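Local coordinates for protein 3-phosphoshikimate 1-carboxyvinyltransferase (Streptomyces sviceus, PDB 7M0O) that probably transfers the enolpyruvyl group of phosphoenolpyruvate to the 5-hydroxyl of shikimate-3-phosphate, a step toward chorismate and the aromatic amino acids, at residues A[108-111]-A[112-115]. Numbering follows the deposited sequence.
Sequences PLLP and LSRA
Leu112 meets Leu109 across the first turn of helix 110-118, methyl CD2 lying 4.1 Å from Leu109 CD1, while its N makes a weak 3.0 Å bond to Leu109 O. That N-cap carbonyl is gripped more squarely by Ser113 N at 3.1 Å, the first i to i+4 bond of the helix. Ser113 OG sits between its backbone N and carbonyl carbon (chi1 77°), which brings it 3.5 Å from Leu110 CD1; its hydrogen bond to His125 NE2 ties the turn to strand 122-125. Arg114 N continues the i to i+4 series to Leu110 O (2.8 Å, N-H...O 160°). In one of its two conformers, a tentative placement, the bent Arg114 chain folds back until Pro111 CA lies over one guanidinium face, offset toward the rim. Ala115 N reaches Pro111 O from above the carbonyl plane at 3.1 Å. Proline at the second helical position costs no i to i+4 bond within the helix. Its side chain is about 6 Å from that of Ser153, a probable 3-phosphoshikimate-binding residue. Leu112 packs on Arg83 and Thr87 of helix 79-90 and on Tyr156 of helix 155-163, where Pro111 also meets Tyr156 and Ala115 meets Leu160.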
loop_
_atom_site.group_PDB
_atom_site.type_symbol
_atom_site.label_atom_id
_atom_site.label_comp_id
_atom_site.label_asym_id
_atom_site.label_seq_id
_atom_site.Cartn_x
_atom_site.Cartn_y
_atom_site.Cartn_z
ATOM N N PRO A 108 9.271 -16.979 5.445
ATOM C CA PRO A 108 8.262 -17.721 6.214
ATOM C C PRO A 108 7.086 -16.842 6.609
ATOM O O PRO A 108 7.083 -15.619 6.450
ATOM C CB PRO A 108 9.032 -18.208 7.444
ATOM C CG PRO A 108 10.096 -17.181 7.633
ATOM C CD PRO A 108 10.490 -16.727 6.237
ATOM N N LEU A 109 6.065 -17.510 7.140
ATOM C CA LEU A 109 4.829 -16.877 7.595
ATOM C C LEU A 109 4.387 -17.478 8.925
ATOM O O LEU A 109 3.193 -17.701 9.161
ATOM C CB LEU A 109 3.727 -17.014 6.544
ATOM C CG LEU A 109 3.413 -18.458 6.105
ATOM C CD1 LEU A 109 1.909 -18.676 5.975
ATOM C CD2 LEU A 109 4.089 -18.793 4.782
ATOM N N LEU A 110 5.344 -17.728 9.824
ATOM C CA LEU A 110 5.040 -18.495 11.032
ATOM C C LEU A 110 3.976 -17.867 11.936
ATOM O O LEU A 110 3.136 -18.623 12.457
ATOM C CB LEU A 110 6.329 -18.748 11.828
ATOM C CG LEU A 110 6.139 -19.719 13.002
ATOM C CD1 LEU A 110 5.535 -21.066 12.536
ATOM C CD2 LEU A 110 7.463 -19.927 13.704
ATOM N N PRO A 111 3.937 -16.552 12.173
ATOM C CA PRO A 111 2.835 -16.028 13.004
ATOM C C PRO A 111 1.463 -16.386 12.465
ATOM O O PRO A 111 0.549 -16.687 13.249
ATOM C CB PRO A 111 3.076 -14.512 12.990
ATOM C CG PRO A 111 4.551 -14.379 12.772
ATOM C CD PRO A 111 4.922 -15.497 11.847
ATOM N N LEU A 112 1.299 -16.370 11.142
ATOM C CA LEU A 112 0.009 -16.710 10.550
ATOM C C LEU A 112 -0.269 -18.205 10.656
ATOM O O LEU A 112 -1.383 -18.613 11.010
ATOM C CB LEU A 112 -0.025 -16.269 9.091
ATOM C CG LEU A 112 -1.312 -16.621 8.353
ATOM C CD1 LEU A 112 -2.544 -16.023 9.044
ATOM C CD2 LEU A 112 -1.183 -16.130 6.915
ATOM N N SER A 113 0.727 -19.043 10.359
ATOM C CA SER A 113 0.456 -20.479 10.399
ATOM C C SER A 113 0.314 -20.976 11.833
ATOM O O SER A 113 -0.403 -21.957 12.075
ATOM C CB SER A 113 1.540 -21.250 9.647
ATOM O OG SER A 113 2.722 -21.337 10.416
ATOM N N ARG A 114 0.978 -20.319 12.790
ATOM C CA ARG A 114 0.775 -20.671 14.192
ATOM C C ARG A 114 -0.631 -20.305 14.646
ATOM O O ARG A 114 -1.274 -21.070 15.376
ATOM C CB ARG A 114 1.830 -19.980 15.058
ATOM C CG ARG A 114 1.618 -20.103 16.560
ATOM C CD ARG A 114 1.687 -18.728 17.199
ATOM N NE ARG A 114 0.772 -17.819 16.517
ATOM C CZ ARG A 114 1.021 -16.541 16.254
ATOM N NH1 ARG A 114 2.160 -15.978 16.619
ATOM N NH2 ARG A 114 0.108 -15.833 15.631
ATOM N N ALA A 115 -1.127 -19.143 14.213
ATOM C CA ALA A 115 -2.477 -18.721 14.568
ATOM C C ALA A 115 -3.528 -19.631 13.943
ATOM O O ALA A 115 -4.524 -19.954 14.595
ATOM C CB ALA A 115 -2.687 -17.262 14.143
#